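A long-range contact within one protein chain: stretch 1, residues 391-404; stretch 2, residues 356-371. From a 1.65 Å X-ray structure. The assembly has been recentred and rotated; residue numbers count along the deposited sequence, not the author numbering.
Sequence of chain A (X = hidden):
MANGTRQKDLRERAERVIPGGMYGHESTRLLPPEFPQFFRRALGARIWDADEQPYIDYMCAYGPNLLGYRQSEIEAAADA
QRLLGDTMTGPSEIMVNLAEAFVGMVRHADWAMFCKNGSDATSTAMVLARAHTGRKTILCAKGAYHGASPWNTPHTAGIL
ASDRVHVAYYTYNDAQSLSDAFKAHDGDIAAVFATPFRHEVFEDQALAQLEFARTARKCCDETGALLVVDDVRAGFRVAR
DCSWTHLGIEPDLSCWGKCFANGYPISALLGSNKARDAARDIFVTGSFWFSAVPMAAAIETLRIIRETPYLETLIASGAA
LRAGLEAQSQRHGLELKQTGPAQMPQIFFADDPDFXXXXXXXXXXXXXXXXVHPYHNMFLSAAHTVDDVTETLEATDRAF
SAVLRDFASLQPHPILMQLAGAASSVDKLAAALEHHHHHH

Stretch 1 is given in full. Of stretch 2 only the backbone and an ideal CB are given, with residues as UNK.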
ATOM      1  N   GLU A 391      -7.426 -18.723 -30.647  1.00 23.51           N
ATOM      2  CA  GLU A 391      -8.309 -17.599 -30.944  1.00 24.45           C
ATOM      3  C   GLU A 391      -7.513 -16.285 -30.954  1.00 23.40           C
ATOM      4  O   GLU A 391      -7.831 -15.357 -31.717  1.00 21.69           O
ATOM      5  CB  GLU A 391      -9.475 -17.537 -29.944  1.00 29.42           C
ATOM      6  CG  GLU A 391     -10.613 -18.484 -30.296  1.00 35.24           C
ATOM      7  CD  GLU A 391     -11.106 -18.379 -31.737  1.00 40.56           C
ATOM      8  OE1 GLU A 391     -11.576 -17.293 -32.134  1.00 43.42           O
ATOM      9  OE2 GLU A 391     -10.948 -19.366 -32.482  1.00 43.65           O
ATOM     10  N   THR A 392      -6.478 -16.195 -30.111  1.00 22.06           N
ATOM     11  CA  THR A 392      -5.643 -14.997 -30.118  1.00 22.16           C
ATOM     12  C   THR A 392      -5.041 -14.805 -31.521  1.00 21.90           C
ATOM     13  O   THR A 392      -5.029 -13.716 -32.086  1.00 20.31           O
ATOM     14  CB  THR A 392      -4.583 -15.109 -29.021  1.00 22.42           C
ATOM     15  OG1 THR A 392      -5.274 -15.102 -27.765  1.00 22.27           O
ATOM     16  CG2 THR A 392      -3.569 -14.004 -29.107  1.00 23.06           C
ATOM     17  N   LEU A 393      -4.521 -15.906 -32.054  1.00 22.90           N
ATOM     18  CA  LEU A 393      -3.755 -15.908 -33.294  1.00 23.91           C
ATOM     19  C   LEU A 393      -4.667 -15.646 -34.492  1.00 24.01           C
ATOM     20  O   LEU A 393      -4.213 -15.031 -35.446  1.00 27.18           O
ATOM     21  CB  LEU A 393      -2.973 -17.216 -33.433  1.00 24.05           C
ATOM     22  CG  LEU A 393      -1.744 -17.346 -32.536  1.00 22.59           C
ATOM     23  CD1 LEU A 393      -1.256 -18.790 -32.517  1.00 23.62           C
ATOM     24  CD2 LEU A 393      -0.608 -16.411 -32.938  1.00 22.56           C
ATOM     25  N   GLU A 394      -5.962 -15.972 -34.401  1.00 23.79           N
ATOM     26  CA  GLU A 394      -6.915 -15.531 -35.431  1.00 25.86           C
ATOM     27  C   GLU A 394      -7.060 -14.004 -35.397  1.00 26.64           C
ATOM     28  O   GLU A 394      -7.133 -13.354 -36.437  1.00 24.40           O
ATOM     29  CB  GLU A 394      -8.299 -16.160 -35.253  1.00 31.32           C
ATOM     30  CG  GLU A 394      -8.278 -17.665 -35.036  1.00 39.87           C
ATOM     31  CD  GLU A 394      -8.808 -18.553 -36.152  1.00 49.89           C
ATOM     32  OE1 GLU A 394      -9.347 -19.642 -35.826  1.00 55.56           O
ATOM     33  OE2 GLU A 394      -8.650 -18.178 -37.339  1.00 53.14           O
ATOM     34  N   ALA A 395      -7.085 -13.425 -34.188  1.00 22.89           N
ATOM     35  CA  ALA A 395      -7.221 -11.978 -34.023  1.00 23.37           C
ATOM     36  C   ALA A 395      -5.969 -11.257 -34.520  1.00 21.29           C
ATOM     37  O   ALA A 395      -6.062 -10.222 -35.181  1.00 22.35           O
ATOM     38  CB  ALA A 395      -7.487 -11.646 -32.576  1.00 23.71           C
ATOM     39  N   THR A 396      -4.806 -11.818 -34.190  1.00 22.72           N
ATOM     40  CA  THR A 396      -3.539 -11.184 -34.534  1.00 24.45           C
ATOM     41  C   THR A 396      -3.327 -11.242 -36.052  1.00 25.28           C
ATOM     42  O   THR A 396      -2.744 -10.335 -36.640  1.00 26.77           O
ATOM     43  CB  THR A 396      -2.357 -11.787 -33.772  1.00 23.69           C
ATOM     44  OG1 THR A 396      -2.231 -13.184 -34.006  1.00 21.45           O
ATOM     45  CG2 THR A 396      -2.454 -11.521 -32.285  1.00 24.31           C
ATOM     46  N   ASP A 397      -3.826 -12.303 -36.676  1.00 28.07           N
ATOM     47  CA  ASP A 397      -3.733 -12.464 -38.138  1.00 29.09           C
ATOM     48  C   ASP A 397      -4.492 -11.324 -38.809  1.00 29.67           C
ATOM     49  O   ASP A 397      -3.937 -10.624 -39.675  1.00 28.58           O
ATOM     50  CB  ASP A 397      -4.267 -13.823 -38.588  1.00 32.54           C
ATOM     51  CG  ASP A 397      -3.957 -14.074 -40.059  1.00 41.20           C
ATOM     52  OD1 ASP A 397      -2.770 -14.328 -40.371  1.00 42.46           O
ATOM     53  OD2 ASP A 397      -4.880 -13.918 -40.879  1.00 44.80           O
ATOM     54  N   ARG A 398      -5.751 -11.118 -38.378  1.00 30.23           N
ATOM     55  CA  ARG A 398      -6.566 -10.027 -38.897  1.00 30.93           C
ATOM     56  C   ARG A 398      -5.912  -8.669 -38.614  1.00 29.96           C
ATOM     57  O   ARG A 398      -6.113  -7.701 -39.356  1.00 30.10           O
ATOM     58  CB  ARG A 398      -7.988 -10.123 -38.334  1.00 32.40           C
ATOM     59  CG  ARG A 398      -8.728 -11.331 -38.893  1.00 39.32           C
ATOM     60  CD  ARG A 398     -10.225 -11.340 -38.681  1.00 44.84           C
ATOM     61  NE  ARG A 398     -10.568 -11.347 -37.272  1.00 52.00           N
ATOM     62  CZ  ARG A 398     -10.567 -12.423 -36.491  1.00 56.14           C
ATOM     63  NH1 ARG A 398     -10.349 -13.617 -37.022  1.00 56.62           N
ATOM     64  NH2 ARG A 398     -10.764 -12.289 -35.184  1.00 50.97           N
ATOM     65  N   ALA A 399      -5.156  -8.575 -37.515  1.00 28.82           N
ATOM     66  CA  ALA A 399      -4.571  -7.324 -37.112  1.00 28.03           C
ATOM     67  C   ALA A 399      -3.411  -6.971 -38.046  1.00 25.97           C
ATOM     68  O   ALA A 399      -3.258  -5.815 -38.431  1.00 27.00           O
ATOM     69  CB  ALA A 399      -4.150  -7.388 -35.653  1.00 27.16           C
ATOM     70  N   PHE A 400      -2.576  -7.961 -38.369  1.00 26.94           N
ATOM     71  CA  PHE A 400      -1.511  -7.795 -39.368  1.00 28.77           C
ATOM     72  C   PHE A 400      -2.106  -7.309 -40.697  1.00 29.99           C
ATOM     73  O   PHE A 400      -1.589  -6.341 -41.271  1.00 30.21           O
ATOM     74  CB  PHE A 400      -0.719  -9.092 -39.561  1.00 29.34           C
ATOM     75  CG  PHE A 400       0.307  -9.389 -38.494  1.00 28.10           C
ATOM     76  CD1 PHE A 400       1.438  -8.602 -38.350  1.00 32.53           C
ATOM     77  CD2 PHE A 400       0.172 -10.482 -37.665  1.00 27.01           C
ATOM     78  CE1 PHE A 400       2.365  -8.872 -37.351  1.00 31.69           C
ATOM     79  CE2 PHE A 400       1.107 -10.761 -36.684  1.00 29.93           C
ATOM     80  CZ  PHE A 400       2.194  -9.948 -36.518  1.00 29.99           C
ATOM     81  N   SER A 401      -3.227  -7.917 -41.131  1.00 30.04           N
ATOM     82  CA  SER A 401      -3.888  -7.530 -42.409  1.00 33.00           C
ATOM     83  C   SER A 401      -4.340  -6.077 -42.328  1.00 34.84           C
ATOM     84  O   SER A 401      -4.127  -5.328 -43.277  1.00 36.73           O
ATOM     85  CB  SER A 401      -5.074  -8.404 -42.768  1.00 32.56           C
ATOM     86  OG  SER A 401      -4.682  -9.757 -42.869  1.00 32.02           O
ATOM     87  N   ALA A 402      -4.964  -5.702 -41.200  1.00 32.27           N
ATOM     88  CA  ALA A 402      -5.519  -4.360 -41.052  1.00 35.45           C
ATOM     89  C   ALA A 402      -4.396  -3.308 -41.078  1.00 36.75           C
ATOM     90  O   ALA A 402      -4.562  -2.199 -41.612  1.00 40.23           O
ATOM     91  CB  ALA A 402      -6.363  -4.277 -39.793  1.00 36.17           C
ATOM     92  N   VAL A 403      -3.238  -3.660 -40.516  1.00 37.81           N
ATOM     93  CA  VAL A 403      -2.091  -2.751 -40.488  1.00 38.94           C
ATOM     94  C   VAL A 403      -1.549  -2.557 -41.913  1.00 38.81           C
ATOM     95  O   VAL A 403      -1.213  -1.434 -42.299  1.00 41.67           O
ATOM     96  CB  VAL A 403      -1.022  -3.268 -39.504  1.00 38.72           C
ATOM     97  CG1 VAL A 403       0.371  -2.755 -39.810  1.00 41.73           C
ATOM     98  CG2 VAL A 403      -1.419  -2.934 -38.073  1.00 38.71           C
ATOM     99  N   LEU A 404      -1.466  -3.642 -42.683  1.00 38.25           N
ATOM    100  CA  LEU A 404      -0.994  -3.575 -44.073  1.00 42.36           C
ATOM    101  C   LEU A 404      -1.971  -2.770 -44.942  1.00 43.84           C
ATOM    102  O   LEU A 404      -1.565  -1.901 -45.692  1.00 45.43           O
ATOM    103  CB  LEU A 404      -0.805  -4.992 -44.612  1.00 41.83           C
ATOM    104  CG  LEU A 404       0.387  -5.737 -44.015  1.00 46.24           C
ATOM    105  CD1 LEU A 404       0.440  -7.179 -44.507  1.00 47.68           C
ATOM    106  CD2 LEU A 404       1.695  -5.008 -44.309  1.00 44.11           C
ATOM    107  N   UNK A 356       4.117   3.831 -34.327  1.00 29.22           N
ATOM    108  CA  UNK A 356       2.833   3.979 -35.056  1.00 29.82           C
ATOM    109  C   UNK A 356       2.313   2.616 -35.564  1.00 27.31           C
ATOM    110  O   UNK A 356       1.075   2.408 -35.594  1.00 27.00           O
ATOM    111  CB  UNK A 356       3.004   4.939 -36.235  1.00 29.82           C
ATOM    112  N   UNK A 357       3.217   1.697 -35.940  1.00 23.80           N
ATOM    113  CA  UNK A 357       2.817   0.364 -36.423  1.00 25.18           C
ATOM    114  C   UNK A 357       2.294  -0.483 -35.257  1.00 24.27           C
ATOM    115  O   UNK A 357       1.250  -1.113 -35.364  1.00 23.05           O
ATOM    116  CB  UNK A 357       3.992  -0.340 -37.105  1.00 25.18           C
ATOM    117  N   UNK A 358       3.072  -0.522 -34.167  1.00 24.65           N
ATOM    118  CA  UNK A 358       2.740  -1.268 -32.974  1.00 23.28           C
ATOM    119  C   UNK A 358       1.408  -0.844 -32.376  1.00 22.42           C
ATOM    120  O   UNK A 358       0.637  -1.695 -31.913  1.00 22.16           O
ATOM    121  CB  UNK A 358       3.852  -1.107 -31.935  1.00 23.28           C
ATOM    122  N   UNK A 359       1.180   0.467 -32.348  1.00 21.67           N
ATOM    123  CA  UNK A 359      -0.033   1.059 -31.819  1.00 23.74           C
ATOM    124  C   UNK A 359      -1.212   0.577 -32.654  1.00 22.86           C
ATOM    125  O   UNK A 359      -2.257   0.095 -32.123  1.00 22.68           O
ATOM    126  CB  UNK A 359       0.054   2.587 -31.815  1.00 23.74           C
ATOM    127  N   UNK A 360      -1.038   0.651 -33.975  1.00 25.08           N
ATOM    128  CA  UNK A 360      -2.141   0.328 -34.887  1.00 25.86           C
ATOM    129  C   UNK A 360      -2.488  -1.170 -34.777  1.00 24.61           C
ATOM    130  O   UNK A 360      -3.667  -1.550 -34.744  1.00 25.21           O
ATOM    131  CB  UNK A 360      -1.772   0.690 -36.327  1.00 25.86           C
ATOM    132  N   UNK A 361      -1.465  -2.012 -34.660  1.00 21.73           N
ATOM    133  CA  UNK A 361      -1.620  -3.458 -34.571  1.00 22.23           C
ATOM    134  C   UNK A 361      -2.321  -3.831 -33.258  1.00 23.75           C
ATOM    135  O   UNK A 361      -3.216  -4.626 -33.264  1.00 20.77           O
ATOM    136  CB  UNK A 361      -0.260  -4.151 -34.672  1.00 22.23           C
ATOM    137  N   UNK A 362      -1.878  -3.225 -32.146  1.00 21.34           N
ATOM    138  CA  UNK A 362      -2.465  -3.503 -30.843  1.00 23.29           C
ATOM    139  C   UNK A 362      -3.944  -3.107 -30.870  1.00 22.43           C
ATOM    140  O   UNK A 362      -4.783  -3.836 -30.378  1.00 22.73           O
ATOM    141  CB  UNK A 362      -1.717  -2.758 -29.735  1.00 23.29           C
ATOM    142  N   UNK A 363      -4.262  -1.959 -31.484  1.00 24.08           N
ATOM    143  CA  UNK A 363      -5.645  -1.489 -31.485  1.00 26.77           C
ATOM    144  C   UNK A 363      -6.510  -2.438 -32.319  1.00 27.17           C
ATOM    145  O   UNK A 363      -7.654  -2.691 -31.969  1.00 24.47           O
ATOM    146  CB  UNK A 363      -5.732  -0.061 -32.027  1.00 26.77           C
ATOM    147  N   UNK A 364      -5.954  -2.922 -33.440  1.00 27.43           N
ATOM    148  CA  UNK A 364      -6.674  -3.827 -34.352  1.00 28.45           C
ATOM    149  C   UNK A 364      -6.938  -5.155 -33.633  1.00 26.77           C
ATOM    150  O   UNK A 364      -7.956  -5.772 -33.830  1.00 26.89           O
ATOM    151  CB  UNK A 364      -5.879  -4.058 -35.639  1.00 28.45           C
ATOM    152  N   UNK A 365      -6.027  -5.564 -32.745  1.00 24.75           N
ATOM    153  CA  UNK A 365      -6.247  -6.782 -31.952  1.00 25.74           C
ATOM    154  C   UNK A 365      -7.459  -6.647 -31.007  1.00 25.25           C
ATOM    155  O   UNK A 365      -8.125  -7.654 -30.736  1.00 24.02           O
ATOM    156  CB  UNK A 365      -4.991  -7.106 -31.140  1.00 25.74           C
ATOM    157  N   UNK A 366      -7.746  -5.436 -30.497  1.00 27.42           N
ATOM    158  CA  UNK A 366      -8.939  -5.212 -29.620  1.00 28.98           C
ATOM    159  C   UNK A 366     -10.219  -5.657 -30.330  1.00 28.61           C
ATOM    160  O   UNK A 366     -11.070  -6.276 -29.712  1.00 25.02           O
ATOM    161  CB  UNK A 366      -9.056  -3.738 -29.226  1.00 28.98           C
ATOM    162  N   UNK A 367     -10.341  -5.343 -31.624  1.00 32.81           N
ATOM    163  CA  UNK A 367     -11.548  -5.691 -32.396  1.00 35.57           C
ATOM    164  C   UNK A 367     -11.767  -7.200 -32.428  1.00 31.90           C
ATOM    165  O   UNK A 367     -12.902  -7.645 -32.508  1.00 34.87           O
ATOM    166  CB  UNK A 367     -11.444  -5.153 -33.824  1.00 35.57           C
ATOM    167  N   UNK A 368     -10.677  -7.972 -32.397  1.00 26.65           N
ATOM    168  CA  UNK A 368     -10.755  -9.410 -32.380  1.00 26.77           C
ATOM    169  C   UNK A 368     -10.841  -9.964 -30.985  1.00 26.67           C
ATOM    170  O   UNK A 368     -10.681 -11.147 -30.804  1.00 25.96           O
ATOM    171  CB  UNK A 368      -9.548 -10.011 -33.103  1.00 26.77           C
ATOM    172  N   UNK A 369     -11.045  -9.098 -29.980  1.00 24.97           N
ATOM    173  CA  UNK A 369     -11.207  -9.594 -28.621  1.00 24.52           C
ATOM    174  C   UNK A 369      -9.906 -10.039 -27.973  1.00 21.14           C
ATOM    175  O   UNK A 369      -9.908 -10.982 -27.216  1.00 21.51           O
ATOM    176  CB  UNK A 369     -12.197 -10.761 -28.617  1.00 24.52           C
ATOM    177  N   UNK A 370      -8.806  -9.336 -28.248  1.00 20.04           N
ATOM    178  CA  UNK A 370      -7.521  -9.618 -27.644  1.00 20.95           C
ATOM    179  C   UNK A 370      -6.972  -8.296 -27.112  1.00 19.34           C
ATOM    180  O   UNK A 370      -7.050  -7.297 -27.804  1.00 20.53           O
ATOM    181  CB  UNK A 370      -6.561 -10.270 -28.641  1.00 20.95           C
ATOM    182  N   UNK A 371      -6.484  -8.316 -25.867  1.00 19.68           N
ATOM    183  CA  UNK A 371      -5.835  -7.165 -25.275  1.00 18.76           C
ATOM    184  C   UNK A 371      -4.334  -7.446 -25.222  1.00 18.11           C
ATOM    185  O   UNK A 371      -3.873  -8.203 -24.384  1.00 19.17           O
ATOM    186  CB  UNK A 371      -6.398  -6.864 -23.885  1.00 18.76           C
TER

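The two helices pack 8.1 Å apart at closest approach, their directions 130° apart, and stretch 1 offers a mostly apolar face of Ala395, Ala399, Ala402 and Val403, bordered on one side by Thr396 and Phe400. Position 356 has nothing of stretch 1 near its ideal CB, so the contact sets no requirement; it is Arg356.

At 357 CA-to-CB points sideways, with the ideal CB 5.1 Å from Val403 CG1. That leaves room for a medium aliphatic chain. The residue is Ile357, whose CG2 lies 3.9 Å from Val403 CG1. Position 358 points away from stretch 1 and 359 is out of reach, so the contact constrains neither; they are Gly358 and Tyr359.

Position 360 points toward stretch 1, its ideal CB only 4.0 Å from Val403 CG2, which favours a small side chain. It is Ala360; Ala360 CB packs 4.1 Å from Val403 CG2.

At 361 the bond points sideways, but beyond it lies a hollow lined by Thr396, Ala399, Phe400 and Val403. A long aliphatic or aromatic side chain could fill it. Trp361, with chi1 t, does so as a knob in this hole: its CD1 is 3.6 Å from Ala399 CB, and its NE1 lies over one face of the Phe400 ring, 3.7 Å from Phe400 CD2. Trp361 NE1 is 3.6 Å from Thr396 O but has no hydrogen-bond partner in the model.

Positions 362 and 363 point away and sideways, out of contact, and are Ala362 and Ala363. Position 364 points toward stretch 1 where the backbones come close; alanine, glycine or serine would suit. Ala364 places CB 3.8 Å from Ala399 CB, while a water donates hydrogen bonds to Ala364 O (2.9 Å) and Ala395 O (2.7 Å).

Position 365 points sideways, near Ala399 CB and Thr396 CG2, and invites a small or medium, largely apolar group. Cys365, chi1 m, sets SG 3.6 Å from Ala399 CB and 3.9 Å from Thr396 CG2. At 366 the bond points away and at 367 sideways, with nothing of stretch 1 near either ideal CB; they are Leu366 and Lys367.

At 368 an ideal CB would lie 2.7 Å from Ala395 CB, a clash, so glycine is strongly indicated. Gly368 has no CB to make that clash, and its O lies 3.7 Å from Ala395 CB. Position 369 has a positive phi, 75°, which favours glycine; it is Gly369.

Position 370, now in a strand, points toward Ala395 and Thr392, and a branched aliphatic would suit. Val370 brings CG2 within 3.5 Å of Ala395 CB. Position 371, out of reach, is Tyr371.

Stretch 2 (356-371) RIGYAWAAACLKGGVY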
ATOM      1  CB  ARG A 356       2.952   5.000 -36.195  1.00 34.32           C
ATOM      2  CG  ARG A 356       3.516   4.448 -37.494  1.00 37.53           C
ATOM      3  CD  ARG A 356       3.582   5.483 -38.613  1.00 39.98           C
ATOM      4  NE  ARG A 356       4.485   6.582 -38.289  1.00 43.53           N
ATOM      5  CZ  ARG A 356       4.474   7.774 -38.885  1.00 48.79           C
ATOM      6  NH1 ARG A 356       3.568   8.057 -39.807  1.00 47.49           N
ATOM      7  NH2 ARG A 356       5.372   8.682 -38.555  1.00 47.76           N
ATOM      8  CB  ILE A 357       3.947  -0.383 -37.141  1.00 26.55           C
ATOM      9  CG1 ILE A 357       4.556   0.435 -38.286  1.00 28.01           C
ATOM     10  CG2 ILE A 357       3.436  -1.721 -37.633  1.00 27.21           C
ATOM     11  CD1 ILE A 357       5.744  -0.258 -38.948  1.00 29.43           C
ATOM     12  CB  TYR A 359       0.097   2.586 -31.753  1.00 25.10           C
ATOM     13  CG  TYR A 359       0.648   3.097 -30.448  1.00 23.93           C
ATOM     14  CD1 TYR A 359       1.766   2.524 -29.854  1.00 27.27           C
ATOM     15  CD2 TYR A 359       0.013   4.117 -29.758  1.00 27.28           C
ATOM     16  CE1 TYR A 359       2.272   3.004 -28.648  1.00 28.39           C
ATOM     17  CE2 TYR A 359       0.484   4.579 -28.533  1.00 25.44           C
ATOM     18  CZ  TYR A 359       1.627   4.037 -27.985  1.00 25.71           C
ATOM     19  OH  TYR A 359       2.075   4.472 -26.772  1.00 28.60           O
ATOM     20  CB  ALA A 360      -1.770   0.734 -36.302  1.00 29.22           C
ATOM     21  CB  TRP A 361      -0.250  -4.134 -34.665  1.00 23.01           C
ATOM     22  CG  TRP A 361      -0.300  -5.625 -34.622  1.00 23.84           C
ATOM     23  CD1 TRP A 361      -0.688  -6.465 -35.635  1.00 25.79           C
ATOM     24  CD2 TRP A 361       0.065  -6.462 -33.512  1.00 24.09           C
ATOM     25  NE1 TRP A 361      -0.604  -7.767 -35.217  1.00 26.97           N
ATOM     26  CE2 TRP A 361      -0.154  -7.797 -33.915  1.00 24.95           C
ATOM     27  CE3 TRP A 361       0.515  -6.215 -32.208  1.00 25.43           C
ATOM     28  CZ2 TRP A 361       0.113  -8.877 -33.071  1.00 23.69           C
ATOM     29  CZ3 TRP A 361       0.799  -7.274 -31.383  1.00 23.54           C
ATOM     30  CH2 TRP A 361       0.560  -8.589 -31.801  1.00 26.26           C
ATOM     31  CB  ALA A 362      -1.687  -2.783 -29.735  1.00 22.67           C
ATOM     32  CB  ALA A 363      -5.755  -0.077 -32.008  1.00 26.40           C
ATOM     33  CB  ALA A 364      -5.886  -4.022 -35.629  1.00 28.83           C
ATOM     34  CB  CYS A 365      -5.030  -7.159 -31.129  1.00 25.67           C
ATOM     35  SG  CYS A 365      -3.626  -7.797 -32.071  1.00 24.92           S
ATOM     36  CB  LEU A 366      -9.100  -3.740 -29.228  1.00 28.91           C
ATOM     37  CG  LEU A 366      -8.098  -3.174 -28.228  1.00 29.88           C
ATOM     38  CD1 LEU A 366      -8.308  -1.660 -28.052  1.00 29.34           C
ATOM     39  CD2 LEU A 366      -8.177  -3.877 -26.884  1.00 27.70           C
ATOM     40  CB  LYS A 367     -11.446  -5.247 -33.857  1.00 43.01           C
ATOM     41  CG  LYS A 367     -11.476  -3.745 -34.087  1.00 50.15           C
ATOM     42  CD  LYS A 367     -12.339  -3.363 -35.288  1.00 57.96           C
ATOM     43  CE  LYS A 367     -11.630  -2.470 -36.280  1.00 64.21           C
ATOM     44  NZ  LYS A 367     -10.993  -1.315 -35.603  1.00 68.69           N
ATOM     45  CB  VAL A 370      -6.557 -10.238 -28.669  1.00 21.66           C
ATOM     46  CG1 VAL A 370      -5.114 -10.257 -28.205  1.00 22.42           C
ATOM     47  CG2 VAL A 370      -7.027 -11.624 -29.072  1.00 21.67           C
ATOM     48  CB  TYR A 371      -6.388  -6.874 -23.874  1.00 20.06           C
ATOM     49  CG  TYR A 371      -6.075  -5.503 -23.316  1.00 19.31           C
ATOM     50  CD1 TYR A 371      -4.773  -5.120 -23.008  1.00 20.33           C
ATOM     51  CD2 TYR A 371      -7.091  -4.587 -23.069  1.00 20.25           C
ATOM     52  CE1 TYR A 371      -4.492  -3.859 -22.481  1.00 20.29           C
ATOM     53  CE2 TYR A 371      -6.828  -3.327 -22.535  1.00 20.47           C
ATOM     54  CZ  TYR A 371      -5.524  -2.968 -22.234  1.00 19.26           C
ATOM     55  OH  TYR A 371      -5.279  -1.741 -21.717  1.00 19.84           O
TER
HETATM   56  O   HOH W   1      -8.188  -8.520 -34.804  1.00 29.76           O
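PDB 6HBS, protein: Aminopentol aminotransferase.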